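Local coordinates for mandelate racemase/muconate lactonizing protein (PDB 3VC5) that probably dehydrates D-glucarate to 5-dehydro-4-deoxy-D-glucarate with the help of magnesium, as a member of the enolase superfamily, at residues L41-L52 and C416-M427. Residues are numbered along the deposited sequence; the frame is centred on the assembly and turned at random.
Sequences LNAAGVHQPWAL and CGIRTRDDEGYM. With PO4 (phosphate ion), chain B.
Val46 lays CG1 obliquely against Tyr426, 3.5 Å from its CD2, while Met427, with a curled chain, brings CE to 3.7 Å from Leu41 CD2. This packs a two-stranded hairpin of the N-terminal capping domain of the enolase fold against the helix starting at Asp423. Farther along, Pro49 CD makes a CH-pi contact over the Tyr426 face, and Cys416 CB sits over the five-membered ring of Trp50, 3.5 Å from its centroid. Gln48 slides CG past Tyr426 CB, and its OE1 accepts from Asp422 N, 2.8 Å away and above the carbonyl plane. A water joins Gln48 N and OE1 to Asp423 OD1. With CG anti to the backbone N (chi1 174°) and an extended chain, Arg421 grips Asp423 side-on in a salt bridge, NE to OD1 and NH2 to OD2. Replacing Asp423 by an alanine is likely to leave this guanidinium without its carboxylate mate and Asn42 ND2 without one acceptor. Arg421, Asn42 and His47 bind a phosphate, probably from the crystallisation liquor, beside the predicted proton acceptor Lys211, which also bonds it; Asp37 holds His47 ND1. Asn42 ND2 donates both to Asp423 OD2, nearly straight at 175°, and to phosphate O1, at 2.8 Å.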
ATOM      1  N   LEU A  41     -34.604  -6.820  -4.584  1.00 24.35           N
ATOM      2  CA  LEU A  41     -34.453  -7.255  -5.963  1.00 24.27           C
ATOM      3  C   LEU A  41     -33.130  -6.758  -6.544  1.00 22.93           C
ATOM      4  O   LEU A  41     -32.634  -5.688  -6.194  1.00 26.35           O
ATOM      5  CB  LEU A  41     -35.630  -6.711  -6.790  1.00 26.04           C
ATOM      6  CG  LEU A  41     -37.001  -7.250  -6.369  1.00 25.32           C
ATOM      7  CD1 LEU A  41     -38.106  -6.358  -6.896  1.00 27.61           C
ATOM      8  CD2 LEU A  41     -37.177  -8.643  -6.952  1.00 31.31           C
ATOM      9  N   ASN A  42     -32.555  -7.528  -7.459  1.00 24.95           N
ATOM     10  CA  ASN A  42     -31.328  -7.092  -8.100  1.00 24.92           C
ATOM     11  C   ASN A  42     -31.233  -7.793  -9.468  1.00 26.19           C
ATOM     12  O   ASN A  42     -32.156  -8.526  -9.864  1.00 26.74           O
ATOM     13  CB  ASN A  42     -30.106  -7.378  -7.189  1.00 24.02           C
ATOM     14  CG  ASN A  42     -29.920  -8.854  -6.922  1.00 27.00           C
ATOM     15  OD1 ASN A  42     -30.408  -9.700  -7.690  1.00 27.34           O
ATOM     16  ND2 ASN A  42     -29.217  -9.183  -5.840  1.00 26.63           N
ATOM     17  N   ALA A  43     -30.150  -7.559 -10.204  1.00 24.35           N
ATOM     18  CA  ALA A  43     -29.995  -8.176 -11.517  1.00 25.04           C
ATOM     19  C   ALA A  43     -30.028  -9.713 -11.485  1.00 28.44           C
ATOM     20  O   ALA A  43     -30.375 -10.353 -12.484  1.00 31.63           O
ATOM     21  CB  ALA A  43     -28.701  -7.705 -12.175  1.00 25.51           C
ATOM     22  N   ALA A  44     -29.593 -10.299 -10.370  1.00 26.44           N
ATOM     23  CA  ALA A  44     -29.510 -11.756 -10.225  1.00 25.23           C
ATOM     24  C   ALA A  44     -30.785 -12.427  -9.691  1.00 28.08           C
ATOM     25  O   ALA A  44     -30.826 -13.636  -9.532  1.00 28.94           O
ATOM     26  CB  ALA A  44     -28.287 -12.133  -9.339  1.00 26.09           C
ATOM     27  N   GLY A  45     -31.808 -11.642  -9.368  1.00 27.84           N
ATOM     28  CA  GLY A  45     -33.074 -12.197  -8.893  1.00 25.56           C
ATOM     29  C   GLY A  45     -33.572 -11.417  -7.697  1.00 24.45           C
ATOM     30  O   GLY A  45     -33.893 -10.217  -7.787  1.00 27.68           O
ATOM     31  N   VAL A  46     -33.581 -12.083  -6.552  1.00 26.47           N
ATOM     32  CA  VAL A  46     -34.073 -11.446  -5.320  1.00 25.60           C
ATOM     33  C   VAL A  46     -33.360 -12.070  -4.137  1.00 26.05           C
ATOM     34  O   VAL A  46     -33.090 -13.277  -4.153  1.00 25.17           O
ATOM     35  CB  VAL A  46     -35.615 -11.573  -5.223  1.00 26.36           C
ATOM     36  CG1 VAL A  46     -36.039 -13.038  -5.270  1.00 30.12           C
ATOM     37  CG2 VAL A  46     -36.186 -10.867  -3.958  1.00 27.41           C
ATOM     38  N   HIS A  47     -33.039 -11.268  -3.114  1.00 23.81           N
ATOM     39  CA  HIS A  47     -32.407 -11.816  -1.912  1.00 22.11           C
ATOM     40  C   HIS A  47     -33.315 -12.839  -1.231  1.00 24.47           C
ATOM     41  O   HIS A  47     -34.534 -12.655  -1.179  1.00 27.81           O
ATOM     42  CB  HIS A  47     -32.157 -10.698  -0.896  1.00 23.31           C
ATOM     43  CG  HIS A  47     -31.003  -9.805  -1.230  1.00 24.58           C
ATOM     44  ND1 HIS A  47     -30.252  -9.180  -0.260  1.00 25.12           N
ATOM     45  CD2 HIS A  47     -30.481  -9.421  -2.424  1.00 23.94           C
ATOM     46  CE1 HIS A  47     -29.305  -8.453  -0.838  1.00 26.36           C
ATOM     47  NE2 HIS A  47     -29.414  -8.595  -2.153  1.00 24.22           N
ATOM     48  N   GLN A  48     -32.704 -13.904  -0.697  1.00 26.78           N
ATOM     49  CA  GLN A  48     -33.433 -14.938   0.018  1.00 24.30           C
ATOM     50  C   GLN A  48     -33.819 -14.455   1.421  1.00 22.57           C
ATOM     51  O   GLN A  48     -33.292 -13.461   1.908  1.00 25.25           O
ATOM     52  CB  GLN A  48     -32.614 -16.222   0.089  1.00 25.42           C
ATOM     53  CG  GLN A  48     -32.513 -16.948  -1.257  1.00 27.43           C
ATOM     54  CD  GLN A  48     -31.321 -17.869  -1.315  1.00 27.88           C
ATOM     55  OE1 GLN A  48     -30.169 -17.416  -1.272  1.00 28.24           O
ATOM     56  NE2 GLN A  48     -31.582 -19.169  -1.410  1.00 29.66           N
ATOM     57  N   PRO A  49     -34.724 -15.181   2.085  1.00 25.83           N
ATOM     58  CA  PRO A  49     -35.193 -14.684   3.387  1.00 24.48           C
ATOM     59  C   PRO A  49     -34.137 -14.721   4.508  1.00 23.80           C
ATOM     60  O   PRO A  49     -34.299 -14.051   5.552  1.00 25.18           O
ATOM     61  CB  PRO A  49     -36.360 -15.634   3.747  1.00 29.02           C
ATOM     62  CG  PRO A  49     -36.659 -16.412   2.537  1.00 31.89           C
ATOM     63  CD  PRO A  49     -35.482 -16.346   1.593  1.00 27.17           C
ATOM     64  N   TRP A  50     -33.102 -15.523   4.309  1.00 26.79           N
ATOM     65  CA  TRP A  50     -31.954 -15.577   5.227  1.00 23.43           C
ATOM     66  C   TRP A  50     -30.691 -15.210   4.471  1.00 23.92           C
ATOM     67  O   TRP A  50     -30.458 -15.736   3.365  1.00 26.26           O
ATOM     68  CB  TRP A  50     -31.771 -16.979   5.803  1.00 26.50           C
ATOM     69  CG  TRP A  50     -32.940 -17.463   6.598  1.00 26.27           C
ATOM     70  CD1 TRP A  50     -33.936 -18.323   6.174  1.00 29.92           C
ATOM     71  CD2 TRP A  50     -33.267 -17.112   7.956  1.00 27.47           C
ATOM     72  NE1 TRP A  50     -34.840 -18.538   7.200  1.00 29.42           N
ATOM     73  CE2 TRP A  50     -34.454 -17.803   8.294  1.00 28.88           C
ATOM     74  CE3 TRP A  50     -32.666 -16.289   8.919  1.00 28.63           C
ATOM     75  CZ2 TRP A  50     -35.057 -17.684   9.549  1.00 32.84           C
ATOM     76  CZ3 TRP A  50     -33.258 -16.171  10.161  1.00 29.53           C
ATOM     77  CH2 TRP A  50     -34.446 -16.878  10.471  1.00 34.84           C
ATOM     78  N   ALA A  51     -29.876 -14.336   5.066  1.00 24.39           N
ATOM     79  CA  ALA A  51     -28.529 -14.055   4.586  1.00 21.07           C
ATOM     80  C   ALA A  51     -27.564 -14.797   5.525  1.00 24.51           C
ATOM     81  O   ALA A  51     -27.832 -14.932   6.721  1.00 25.30           O
ATOM     82  CB  ALA A  51     -28.247 -12.553   4.594  1.00 23.37           C
ATOM     83  N   LEU A  52     -26.469 -15.313   4.968  1.00 21.06           N
ATOM     84  CA  LEU A  52     -25.503 -16.114   5.728  1.00 20.27           C
ATOM     85  C   LEU A  52     -24.214 -15.301   5.946  1.00 22.65           C
ATOM     86  O   LEU A  52     -23.794 -14.529   5.072  1.00 25.02           O
ATOM     87  CB  LEU A  52     -25.138 -17.344   4.895  1.00 23.30           C
ATOM     88  CG  LEU A  52     -26.316 -18.205   4.400  1.00 23.25           C
ATOM     89  CD1 LEU A  52     -25.830 -19.398   3.585  1.00 28.12           C
ATOM     90  CD2 LEU A  52     -27.209 -18.663   5.561  1.00 28.20           C
ATOM     91  N   CYS A 416     -32.215 -22.871   8.977  1.00 27.68           N
ATOM     92  CA  CYS A 416     -32.795 -21.917   8.035  1.00 28.62           C
ATOM     93  C   CYS A 416     -32.981 -22.517   6.642  1.00 30.85           C
ATOM     94  O   CYS A 416     -33.678 -21.938   5.791  1.00 31.51           O
ATOM     95  CB  CYS A 416     -31.950 -20.646   7.976  1.00 26.32           C
ATOM     96  SG  CYS A 416     -30.419 -20.821   7.000  1.00 28.08           S
ATOM     97  N   GLY A 417     -32.355 -23.667   6.404  1.00 30.52           N
ATOM     98  CA  GLY A 417     -32.544 -24.396   5.153  1.00 33.49           C
ATOM     99  C   GLY A 417     -31.795 -23.809   3.971  1.00 33.82           C
ATOM    100  O   GLY A 417     -32.045 -24.204   2.827  1.00 39.09           O
ATOM    101  N   ILE A 418     -30.879 -22.868   4.230  1.00 27.14           N
ATOM    102  CA  ILE A 418     -30.069 -22.273   3.147  1.00 26.52           C
ATOM    103  C   ILE A 418     -28.606 -22.452   3.491  1.00 25.44           C
ATOM    104  O   ILE A 418     -28.204 -22.235   4.627  1.00 27.40           O
ATOM    105  CB  ILE A 418     -30.381 -20.757   2.924  1.00 27.16           C
ATOM    106  CG1 ILE A 418     -31.852 -20.585   2.508  1.00 31.74           C
ATOM    107  CG2 ILE A 418     -29.473 -20.180   1.836  1.00 28.21           C
ATOM    108  CD1 ILE A 418     -32.300 -19.161   2.417  1.00 34.58           C
ATOM    109  N   ARG A 419     -27.808 -22.866   2.505  1.00 25.35           N
ATOM    110  CA  ARG A 419     -26.388 -23.106   2.747  1.00 26.46           C
ATOM    111  C   ARG A 419     -25.481 -22.320   1.812  1.00 23.94           C
ATOM    112  O   ARG A 419     -24.310 -22.110   2.129  1.00 25.01           O
ATOM    113  CB  ARG A 419     -26.057 -24.592   2.647  1.00 26.15           C
ATOM    114  CG  ARG A 419     -26.643 -25.405   3.803  1.00 28.13           C
ATOM    115  CD  ARG A 419     -25.916 -25.070   5.082  1.00 29.82           C
ATOM    116  NE  ARG A 419     -26.427 -25.730   6.295  1.00 29.23           N
ATOM    117  CZ  ARG A 419     -27.290 -25.169   7.143  1.00 28.95           C
ATOM    118  NH1 ARG A 419     -27.793 -23.965   6.893  1.00 30.21           N
ATOM    119  NH2 ARG A 419     -27.654 -25.814   8.246  1.00 29.31           N
ATOM    120  N   THR A 420     -26.026 -21.874   0.682  1.00 25.48           N
ATOM    121  CA  THR A 420     -25.263 -21.064  -0.292  1.00 24.74           C
ATOM    122  C   THR A 420     -26.219 -20.051  -0.914  1.00 23.75           C
ATOM    123  O   THR A 420     -27.312 -20.414  -1.359  1.00 27.33           O
ATOM    124  CB  THR A 420     -24.628 -21.924  -1.427  1.00 25.64           C
ATOM    125  OG1 THR A 420     -23.677 -22.819  -0.854  1.00 27.63           O
ATOM    126  CG2 THR A 420     -23.923 -21.053  -2.444  1.00 26.84           C
ATOM    127  N   ARG A 421     -25.792 -18.785  -0.945  1.00 24.53           N
ATOM    128  CA  ARG A 421     -26.601 -17.721  -1.512  1.00 25.07           C
ATOM    129  C   ARG A 421     -26.953 -18.041  -2.956  1.00 26.22           C
ATOM    130  O   ARG A 421     -26.063 -18.377  -3.769  1.00 27.32           O
ATOM    131  CB  ARG A 421     -25.853 -16.384  -1.421  1.00 23.79           C
ATOM    132  CG  ARG A 421     -26.604 -15.268  -2.121  1.00 23.25           C
ATOM    133  CD  ARG A 421     -25.910 -13.934  -1.973  1.00 24.66           C
ATOM    134  NE  ARG A 421     -26.629 -12.905  -2.709  1.00 23.53           N
ATOM    135  CZ  ARG A 421     -26.225 -11.643  -2.868  1.00 23.13           C
ATOM    136  NH1 ARG A 421     -25.081 -11.229  -2.348  1.00 24.66           N
ATOM    137  NH2 ARG A 421     -26.975 -10.790  -3.566  1.00 26.11           N
ATOM    138  N   ASP A 422     -28.236 -17.909  -3.300  1.00 26.61           N
ATOM    139  CA  ASP A 422     -28.680 -18.197  -4.658  1.00 27.23           C
ATOM    140  C   ASP A 422     -29.881 -17.315  -5.055  1.00 27.45           C
ATOM    141  O   ASP A 422     -31.019 -17.800  -5.146  1.00 28.24           O
ATOM    142  CB  ASP A 422     -28.984 -19.696  -4.802  1.00 29.71           C
ATOM    143  CG  ASP A 422     -29.343 -20.107  -6.246  1.00 34.04           C
ATOM    144  OD1 ASP A 422     -29.094 -19.326  -7.209  1.00 34.18           O
ATOM    145  OD2 ASP A 422     -29.879 -21.231  -6.406  1.00 37.71           O
ATOM    146  N   ASP A 423     -29.615 -16.029  -5.319  1.00 24.83           N
ATOM    147  CA  ASP A 423     -30.676 -15.084  -5.717  1.00 23.00           C
ATOM    148  C   ASP A 423     -31.423 -15.569  -6.953  1.00 25.98           C
ATOM    149  O   ASP A 423     -32.627 -15.369  -7.070  1.00 28.17           O
ATOM    150  CB  ASP A 423     -30.118 -13.697  -6.070  1.00 26.67           C
ATOM    151  CG  ASP A 423     -29.337 -13.047  -4.935  1.00 28.62           C
ATOM    152  OD1 ASP A 423     -29.102 -13.675  -3.889  1.00 26.57           O
ATOM    153  OD2 ASP A 423     -28.904 -11.892  -5.111  1.00 37.73           O
ATOM    154  N   GLU A 424     -30.698 -16.161  -7.913  1.00 25.43           N
ATOM    155  CA  GLU A 424     -31.331 -16.557  -9.169  1.00 27.13           C
ATOM    156  C   GLU A 424     -32.261 -17.762  -9.006  1.00 25.64           C
ATOM    157  O   GLU A 424     -33.382 -17.778  -9.546  1.00 30.35           O
ATOM    158  CB  GLU A 424     -30.264 -16.830 -10.238  1.00 30.24           C
ATOM    159  CG  GLU A 424     -30.812 -17.112 -11.623  1.00 31.58           C
ATOM    160  CD  GLU A 424     -29.697 -17.455 -12.587  1.00 39.30           C
ATOM    161  OE1 GLU A 424     -28.846 -18.308 -12.249  1.00 44.92           O
ATOM    162  OE2 GLU A 424     -29.637 -16.852 -13.666  1.00 35.35           O
ATOM    163  N   GLY A 425     -31.796 -18.778  -8.284  1.00 28.25           N
ATOM    164  CA  GLY A 425     -32.612 -19.960  -8.014  1.00 29.00           C
ATOM    165  C   GLY A 425     -33.858 -19.592  -7.236  1.00 27.52           C
ATOM    166  O   GLY A 425     -34.954 -20.121  -7.500  1.00 32.95           O
ATOM    167  N   TYR A 426     -33.697 -18.685  -6.276  1.00 28.54           N
ATOM    168  CA  TYR A 426     -34.845 -18.229  -5.488  1.00 29.42           C
ATOM    169  C   TYR A 426     -35.836 -17.494  -6.414  1.00 29.06           C
ATOM    170  O   TYR A 426     -37.058 -17.759  -6.386  1.00 30.82           O
ATOM    171  CB  TYR A 426     -34.383 -17.353  -4.317  1.00 24.66           C
ATOM    172  CG  TYR A 426     -35.495 -16.896  -3.382  1.00 24.52           C
ATOM    173  CD1 TYR A 426     -36.469 -17.782  -2.922  1.00 28.29           C
ATOM    174  CD2 TYR A 426     -35.550 -15.575  -2.952  1.00 27.00           C
ATOM    175  CE1 TYR A 426     -37.470 -17.356  -2.056  1.00 28.40           C
ATOM    176  CE2 TYR A 426     -36.534 -15.139  -2.089  1.00 25.65           C
ATOM    177  CZ  TYR A 426     -37.510 -16.029  -1.664  1.00 28.64           C
ATOM    178  OH  TYR A 426     -38.485 -15.586  -0.785  1.00 29.54           O
ATOM    179  N   MET A 427     -35.335 -16.602  -7.270  1.00 29.38           N
ATOM    180  CA  MET A 427     -36.246 -15.922  -8.196  1.00 28.11           C
ATOM    181  C   MET A 427     -36.929 -16.925  -9.136  1.00 29.96           C
ATOM    182  O   MET A 427     -38.114 -16.802  -9.427  1.00 36.19           O
ATOM    183  CB  MET A 427     -35.560 -14.838  -9.040  1.00 27.50           C
ATOM    184  CG  MET A 427     -36.522 -14.216 -10.073  1.00 30.24           C
ATOM    185  SD  MET A 427     -37.875 -13.316  -9.267  1.00 34.16           S
ATOM    186  CE  MET A 427     -36.970 -11.835  -8.827  1.00 34.15           C
TER
HETATM  187  P   PO4 B 501     -26.403  -7.252  -3.411  1.00 24.80           P
HETATM  188  O1  PO4 B 501     -27.656  -7.547  -4.142  1.00 26.27           O
HETATM  189  O2  PO4 B 501     -26.820  -7.071  -1.967  1.00 27.55           O
HETATM  190  O3  PO4 B 501     -25.449  -8.368  -3.505  1.00 29.31           O
HETATM  191  O4  PO4 B 501     -25.828  -6.052  -3.967  1.00 29.00           O
HETATM  192  O   HOH W   1     -30.055 -14.598  -1.601  1.00 26.54           O
HETATM  193  O   HOH W   2     -29.771 -21.522  -1.825  1.00 36.74           O